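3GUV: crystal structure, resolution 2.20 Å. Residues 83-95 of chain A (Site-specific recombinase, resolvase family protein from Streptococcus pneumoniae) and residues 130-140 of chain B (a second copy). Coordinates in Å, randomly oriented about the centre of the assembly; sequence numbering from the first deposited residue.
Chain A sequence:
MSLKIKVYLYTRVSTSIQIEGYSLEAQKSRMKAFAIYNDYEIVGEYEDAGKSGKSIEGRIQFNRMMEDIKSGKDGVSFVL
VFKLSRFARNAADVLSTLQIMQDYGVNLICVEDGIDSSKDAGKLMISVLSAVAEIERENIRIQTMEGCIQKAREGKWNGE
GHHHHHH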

ATOM      1  N   LYS A  83       8.259  -0.994 -12.112  1.00 27.28           N
ATOM      2  CA  LYS A  83       7.719  -1.265 -10.773  1.00 28.94           C
ATOM      3  C   LYS A  83       6.666  -0.197 -10.420  1.00 29.77           C
ATOM      4  O   LYS A  83       6.569   0.833 -11.110  1.00 30.12           O
ATOM      5  CB  LYS A  83       8.867  -1.284  -9.769  1.00 29.80           C
ATOM      6  CG  LYS A  83       9.645  -0.036  -9.767  1.00 32.01           C
ATOM      7  CD  LYS A  83      10.938  -0.174  -8.991  1.00 36.03           C
ATOM      8  CE  LYS A  83      11.726   1.122  -9.213  1.00 38.70           C
ATOM      9  NZ  LYS A  83      12.879   1.296  -8.282  1.00 42.63           N
ATOM     10  N   LEU A  84       5.870  -0.438  -9.382  1.00 30.67           N
ATOM     11  CA  LEU A  84       4.770   0.476  -8.992  1.00 32.01           C
ATOM     12  C   LEU A  84       5.183   1.927  -8.743  1.00 33.65           C
ATOM     13  O   LEU A  84       4.460   2.865  -9.114  1.00 33.22           O
ATOM     14  CB  LEU A  84       4.028  -0.017  -7.728  1.00 31.65           C
ATOM     15  CG  LEU A  84       3.007  -1.131  -7.874  1.00 31.39           C
ATOM     16  CD1 LEU A  84       2.267  -1.453  -6.520  1.00 27.76           C
ATOM     17  CD2 LEU A  84       1.999  -0.744  -8.968  1.00 30.01           C
ATOM     18  N   SER A  85       6.316   2.121  -8.071  1.00 35.68           N
ATOM     19  CA  SER A  85       6.850   3.460  -7.886  1.00 37.22           C
ATOM     20  C   SER A  85       7.305   4.117  -9.200  1.00 38.76           C
ATOM     21  O   SER A  85       7.829   5.216  -9.170  1.00 39.49           O
ATOM     22  CB  SER A  85       8.034   3.413  -6.946  1.00 36.85           C
ATOM     23  OG  SER A  85       9.014   2.554  -7.484  1.00 39.85           O
ATOM     24  N   ARG A  86       7.173   3.427 -10.330  1.00 39.76           N
ATOM     25  CA  ARG A  86       7.459   4.031 -11.634  1.00 40.35           C
ATOM     26  C   ARG A  86       6.176   3.944 -12.444  1.00 40.80           C
ATOM     27  O   ARG A  86       6.167   3.535 -13.625  1.00 39.99           O
ATOM     28  CB  ARG A  86       8.630   3.329 -12.315  1.00 40.43           C
ATOM     29  CG  ARG A  86       9.971   3.622 -11.669  1.00 40.54           C
ATOM     30  CD  ARG A  86      10.299   5.105 -11.807  1.00 42.08           C
ATOM     31  NE  ARG A  86      11.636   5.411 -11.343  1.00 42.74           N
ATOM     32  CZ  ARG A  86      11.999   5.475 -10.065  1.00 44.84           C
ATOM     33  NH1 ARG A  86      11.142   5.218  -9.085  1.00 45.91           N
ATOM     34  NH2 ARG A  86      13.245   5.774  -9.758  1.00 46.35           N
ATOM     35  N   PHE A  87       5.097   4.373 -11.765  1.00 40.95           N
ATOM     36  CA  PHE A  87       3.743   4.220 -12.241  1.00 40.66           C
ATOM     37  C   PHE A  87       2.781   5.096 -11.439  1.00 39.90           C
ATOM     38  O   PHE A  87       2.001   5.821 -12.020  1.00 39.98           O
ATOM     39  CB  PHE A  87       3.356   2.741 -12.184  1.00 40.44           C
ATOM     40  CG  PHE A  87       1.917   2.480 -12.476  1.00 41.93           C
ATOM     41  CD1 PHE A  87       1.396   2.712 -13.741  1.00 43.91           C
ATOM     42  CD2 PHE A  87       1.088   1.980 -11.501  1.00 44.79           C
ATOM     43  CE1 PHE A  87       0.069   2.463 -14.031  1.00 44.59           C
ATOM     44  CE2 PHE A  87      -0.254   1.740 -11.771  1.00 46.60           C
ATOM     45  CZ  PHE A  87      -0.764   1.982 -13.055  1.00 45.46           C
ATOM     46  N   ALA A  88       2.812   5.003 -10.108  1.00 39.56           N
ATOM     47  CA  ALA A  88       1.872   5.744  -9.239  1.00 38.14           C
ATOM     48  C   ALA A  88       2.621   6.526  -8.167  1.00 36.80           C
ATOM     49  O   ALA A  88       3.796   6.278  -7.903  1.00 37.27           O
ATOM     50  CB  ALA A  88       0.881   4.782  -8.602  1.00 38.48           C
ATOM     51  N   ARG A  89       1.921   7.469  -7.547  1.00 35.46           N
ATOM     52  CA  ARG A  89       2.503   8.398  -6.592  1.00 34.40           C
ATOM     53  C   ARG A  89       2.184   8.023  -5.103  1.00 32.88           C
ATOM     54  O   ARG A  89       2.829   8.475  -4.161  1.00 31.97           O
ATOM     55  CB  ARG A  89       1.991   9.799  -6.952  1.00 34.98           C
ATOM     56  N   ASN A  90       1.180   7.179  -4.926  1.00 31.32           N
ATOM     57  CA  ASN A  90       0.756   6.702  -3.626  1.00 30.15           C
ATOM     58  C   ASN A  90      -0.197   5.528  -3.875  1.00 29.86           C
ATOM     59  O   ASN A  90      -0.458   5.182  -5.043  1.00 28.86           O
ATOM     60  CB  ASN A  90       0.096   7.825  -2.817  1.00 30.17           C
ATOM     61  CG  ASN A  90      -1.012   8.565  -3.594  1.00 31.23           C
ATOM     62  OD1 ASN A  90      -2.031   7.988  -3.942  1.00 29.55           O
ATOM     63  ND2 ASN A  90      -0.817   9.860  -3.814  1.00 31.77           N
ATOM     64  N   ALA A  91      -0.683   4.901  -2.795  1.00 28.84           N
ATOM     65  CA  ALA A  91      -1.536   3.724  -2.893  1.00 28.31           C
ATOM     66  C   ALA A  91      -2.916   4.050  -3.486  1.00 28.05           C
ATOM     67  O   ALA A  91      -3.484   3.228  -4.246  1.00 27.81           O
ATOM     68  CB  ALA A  91      -1.682   3.050  -1.494  1.00 27.96           C
ATOM     69  N   ALA A  92      -3.466   5.223  -3.134  1.00 27.62           N
ATOM     70  CA  ALA A  92      -4.792   5.622  -3.636  1.00 27.71           C
ATOM     71  C   ALA A  92      -4.756   5.821  -5.153  1.00 27.65           C
ATOM     72  O   ALA A  92      -5.683   5.440  -5.844  1.00 27.62           O
ATOM     73  CB  ALA A  92      -5.333   6.864  -2.911  1.00 26.96           C
ATOM     74  N   ASP A  93      -3.660   6.394  -5.641  1.00 28.51           N
ATOM     75  CA  ASP A  93      -3.306   6.431  -7.059  1.00 29.81           C
ATOM     76  C   ASP A  93      -3.179   5.088  -7.782  1.00 29.13           C
ATOM     77  O   ASP A  93      -3.640   4.910  -8.917  1.00 28.34           O
ATOM     78  CB  ASP A  93      -1.938   7.067  -7.179  1.00 31.60           C
ATOM     79  CG  ASP A  93      -1.978   8.369  -7.864  1.00 35.82           C
ATOM     80  OD1 ASP A  93      -1.662   8.348  -9.086  1.00 40.89           O
ATOM     81  OD2 ASP A  93      -2.319   9.380  -7.188  1.00 38.40           O
ATOM     82  N   VAL A  94      -2.478   4.157  -7.158  1.00 28.56           N
ATOM     83  CA  VAL A  94      -2.289   2.872  -7.783  1.00 28.23           C
ATOM     84  C   VAL A  94      -3.661   2.255  -7.918  1.00 28.51           C
ATOM     85  O   VAL A  94      -3.977   1.659  -8.940  1.00 28.93           O
ATOM     86  CB  VAL A  94      -1.449   1.915  -6.940  1.00 28.58           C
ATOM     87  CG1 VAL A  94      -1.349   0.591  -7.681  1.00 28.69           C
ATOM     88  CG2 VAL A  94      -0.056   2.497  -6.614  1.00 26.57           C
ATOM     89  N   LEU A  95      -4.485   2.414  -6.884  1.00 28.10           N
ATOM     90  CA  LEU A  95      -5.777   1.750  -6.832  1.00 28.25           C
ATOM     91  C   LEU A  95      -6.734   2.307  -7.875  1.00 28.72           C
ATOM     92  O   LEU A  95      -7.336   1.538  -8.588  1.00 28.52           O
ATOM     93  CB  LEU A  95      -6.411   1.864  -5.430  1.00 27.65           C
ATOM     94  CG  LEU A  95      -7.879   1.466  -5.342  1.00 27.28           C
ATOM     95  CD1 LEU A  95      -8.039   0.002  -5.681  1.00 26.78           C
ATOM     96  CD2 LEU A  95      -8.462   1.786  -3.935  1.00 29.16           C
TER
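Chain B 130-140: SAVAEIERENI

A helix that packs against an irregular segment cannot rely on regular ridges and grooves, and the contact between these two copies of a resolvase-family recombinase illustrates how one side chain can contact several parts of such a surface. Residues 130-140 of chain B form an unbroken piece of a longer helix, with successive i to i+4 backbone hydrogen bonds from E134(B) N to S130(B) O, 2.9 Å, through I140(B) N to E136(B) O, 3.1 Å, the one from I135(B) N to A131(B) O, at 3.3 Å, being weak. The chain A stretch is less regular. R86(A) N bonds to K83(A) O at 2.8 Å and A88(A) N to L84(A) O at 2.9 Å, drawing the backbone into a compact bend before a helix begins at A91(A). N90(A) caps that helix: its OD1 accepts from D93(A) N at 2.8 Å, satisfying an amide that has no helical carbonyl partner in the first turn.

The helix of chain B therefore meets a bend and the start of a helix rather than a single straight element. The backbones come nearest where S85(A) CA lies 4.8 Å from I135(B) CA; L84(A) CA is 6.0 Å from A131(B) CA, and A91(A) CA is 6.3 Å from V132(B) CA. From L84(A) to S85(A) the nearest partners advance from A131(B) to I135(B), in the same direction along both chains, but A91(A) then comes back beside V132(B), so no single direction holds for the whole stretch. One turn of chain B thus spans positions well separated in the chain A sequence. Together the stretches bury 497 Å².

I135(B) is the centrepiece, with the largest covered area of any residue here. Its CB points toward chain A, and its m, t rotamer carries CD1 to 3.8 Å from V94(A) CG2 and 4.2 Å from L84(A) CB. Its CG1 lies 3.7 Å from S85(A) CA, while CG2 approaches the R89(A) carbonyl, with R89(A) O at 3.2 Å. A branched side chain can in this way touch both the bend and the helix that follows it. One turn earlier, A131(B) offers a small surface to L84(A), whose CD1 reaches A131(B) CB at 3.5 Å. V132(B) extends the apolar patch, its CG1 3.9 Å from A91(A) CB.

Polar contacts supplement this apolar packing. N139(B), one turn beyond I135(B), donates from ND2 to R89(A) O at 3.0 Å with a nearly straight geometry, so the amide reads a backbone carbonyl rather than a side chain. R86(A) starts with its CB directed away, yet its guanidinium returns to form a salt bridge with E138(B), NH1 to OE1 at 2.8 Å. The carboxylate oxygen lies near the guanidinium plane, at its edge, but the hydrogen-bond angle is poor and the bond weak; charge attraction can still operate where directionality is imperfect. The same NH1 makes a weak bond to S85(A) O at 3.3 Å, tying the arginine back to its own bend. Finally, water 1 bridges the backbones, accepting from S85(A) N at 2.8 Å and donating to A131(B) O at 3.1 Å.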

ATOM      1  N   SER B 130       5.326  -4.328  -0.176  1.00 28.70           N
ATOM      2  CA  SER B 130       6.694  -3.968  -0.452  1.00 29.54           C
ATOM      3  C   SER B 130       6.763  -2.905  -1.565  1.00 29.12           C
ATOM      4  O   SER B 130       7.454  -1.897  -1.407  1.00 28.53           O
ATOM      5  CB  SER B 130       7.508  -5.213  -0.832  1.00 30.26           C
ATOM      6  OG  SER B 130       8.825  -4.791  -1.081  1.00 32.90           O
ATOM      7  N   ALA B 131       5.975  -3.093  -2.634  1.00 28.50           N
ATOM      8  CA  ALA B 131       5.947  -2.149  -3.777  1.00 27.81           C
ATOM      9  C   ALA B 131       5.418  -0.789  -3.359  1.00 27.89           C
ATOM     10  O   ALA B 131       5.917   0.237  -3.852  1.00 28.23           O
ATOM     11  CB  ALA B 131       5.120  -2.722  -4.947  1.00 27.02           C
ATOM     12  N   VAL B 132       4.437  -0.765  -2.433  1.00 26.73           N
ATOM     13  CA  VAL B 132       3.840   0.493  -1.992  1.00 26.31           C
ATOM     14  C   VAL B 132       4.739   1.136  -0.973  1.00 27.03           C
ATOM     15  O   VAL B 132       4.783   2.368  -0.890  1.00 27.36           O
ATOM     16  CB  VAL B 132       2.396   0.336  -1.408  1.00 26.08           C
ATOM     17  CG1 VAL B 132       1.900   1.669  -0.788  1.00 24.09           C
ATOM     18  CG2 VAL B 132       1.423  -0.175  -2.474  1.00 25.75           C
ATOM     19  N   ALA B 133       5.437   0.325  -0.181  1.00 27.15           N
ATOM     20  CA  ALA B 133       6.449   0.846   0.767  1.00 27.31           C
ATOM     21  C   ALA B 133       7.570   1.559  -0.000  1.00 27.65           C
ATOM     22  O   ALA B 133       8.060   2.606   0.446  1.00 28.15           O
ATOM     23  CB  ALA B 133       7.031  -0.291   1.691  1.00 26.40           C
ATOM     24  N   GLU B 134       7.963   0.997  -1.149  1.00 28.32           N
ATOM     25  CA  GLU B 134       8.940   1.674  -2.084  1.00 28.13           C
ATOM     26  C   GLU B 134       8.426   3.063  -2.590  1.00 28.75           C
ATOM     27  O   GLU B 134       9.193   4.055  -2.640  1.00 29.42           O
ATOM     28  CB  GLU B 134       9.296   0.738  -3.235  1.00 27.08           C
ATOM     29  N   ILE B 135       7.122   3.159  -2.889  1.00 28.54           N
ATOM     30  CA  ILE B 135       6.531   4.444  -3.190  1.00 28.84           C
ATOM     31  C   ILE B 135       6.774   5.417  -2.042  1.00 30.09           C
ATOM     32  O   ILE B 135       7.266   6.508  -2.282  1.00 31.42           O
ATOM     33  CB  ILE B 135       5.031   4.389  -3.527  1.00 28.09           C
ATOM     34  CG1 ILE B 135       4.784   3.535  -4.776  1.00 27.63           C
ATOM     35  CG2 ILE B 135       4.500   5.829  -3.740  1.00 26.78           C
ATOM     36  CD1 ILE B 135       3.310   3.150  -5.041  1.00 24.98           C
ATOM     37  N   GLU B 136       6.494   5.015  -0.805  1.00 32.04           N
ATOM     38  CA  GLU B 136       6.591   5.908   0.366  1.00 32.97           C
ATOM     39  C   GLU B 136       8.028   6.345   0.626  1.00 33.60           C
ATOM     40  O   GLU B 136       8.267   7.508   0.968  1.00 32.43           O
ATOM     41  CB  GLU B 136       6.101   5.219   1.650  1.00 34.04           C
ATOM     42  CG  GLU B 136       4.682   4.608   1.593  1.00 36.58           C
ATOM     43  CD  GLU B 136       4.300   3.810   2.861  1.00 41.17           C
ATOM     44  OE1 GLU B 136       5.201   3.151   3.494  1.00 41.17           O
ATOM     45  OE2 GLU B 136       3.072   3.832   3.200  1.00 41.63           O
ATOM     46  N   ARG B 137       8.967   5.394   0.532  1.00 34.25           N
ATOM     47  CA  ARG B 137      10.392   5.688   0.741  1.00 35.87           C
ATOM     48  C   ARG B 137      10.871   6.734  -0.259  1.00 35.06           C
ATOM     49  O   ARG B 137      11.519   7.680   0.122  1.00 34.91           O
ATOM     50  CB  ARG B 137      11.270   4.440   0.604  1.00 36.60           C
ATOM     51  CG  ARG B 137      11.200   3.473   1.796  1.00 41.29           C
ATOM     52  CD  ARG B 137      12.362   2.445   1.762  1.00 46.25           C
ATOM     53  NE  ARG B 137      12.011   1.269   0.976  1.00 50.33           N
ATOM     54  CZ  ARG B 137      11.239   0.276   1.418  1.00 53.95           C
ATOM     55  NH1 ARG B 137      10.731   0.301   2.658  1.00 55.42           N
ATOM     56  NH2 ARG B 137      10.969  -0.752   0.619  1.00 54.62           N
ATOM     57  N   GLU B 138      10.510   6.558  -1.524  1.00 34.91           N
ATOM     58  CA  GLU B 138      10.902   7.480  -2.561  1.00 36.03           C
ATOM     59  C   GLU B 138      10.264   8.863  -2.419  1.00 35.80           C
ATOM     60  O   GLU B 138      10.918   9.858  -2.648  1.00 35.84           O
ATOM     61  CB  GLU B 138      10.563   6.933  -3.927  1.00 36.45           C
ATOM     62  CG  GLU B 138      11.308   7.664  -4.971  1.00 40.85           C
ATOM     63  CD  GLU B 138      11.278   6.983  -6.287  1.00 45.81           C
ATOM     64  OE1 GLU B 138      10.379   6.133  -6.519  1.00 49.37           O
ATOM     65  OE2 GLU B 138      12.163   7.313  -7.096  1.00 47.98           O
ATOM     66  N   ASN B 139       8.996   8.930  -2.036  1.00 35.21           N
ATOM     67  CA  ASN B 139       8.432  10.194  -1.608  1.00 35.24           C
ATOM     68  C   ASN B 139       9.238  10.896  -0.512  1.00 35.03           C
ATOM     69  O   ASN B 139       9.384  12.111  -0.554  1.00 35.68           O
ATOM     70  CB  ASN B 139       6.975  10.026  -1.191  1.00 35.27           C
ATOM     71  CG  ASN B 139       6.073   9.827  -2.379  1.00 36.28           C
ATOM     72  OD1 ASN B 139       6.448  10.143  -3.507  1.00 38.31           O
ATOM     73  ND2 ASN B 139       4.894   9.295  -2.147  1.00 36.62           N
ATOM     74  N   ILE B 140       9.760  10.147   0.442  1.00 35.44           N
ATOM     75  CA  ILE B 140      10.583  10.715   1.534  1.00 35.84           C
ATOM     76  C   ILE B 140      11.925  11.262   0.999  1.00 36.08           C
ATOM     77  O   ILE B 140      12.323  12.383   1.347  1.00 35.43           O
ATOM     78  CB  ILE B 140      10.805   9.689   2.710  1.00 35.81           C
ATOM     79  CG1 ILE B 140       9.532   9.552   3.584  1.00 36.64           C
ATOM     80  CG2 ILE B 140      12.014  10.075   3.583  1.00 35.33           C
ATOM     81  CD1 ILE B 140       9.244  10.744   4.496  1.00 38.24           C
TER
HETATM   82  O   HOH W   1       7.537   0.162  -6.511  1.00 31.88           O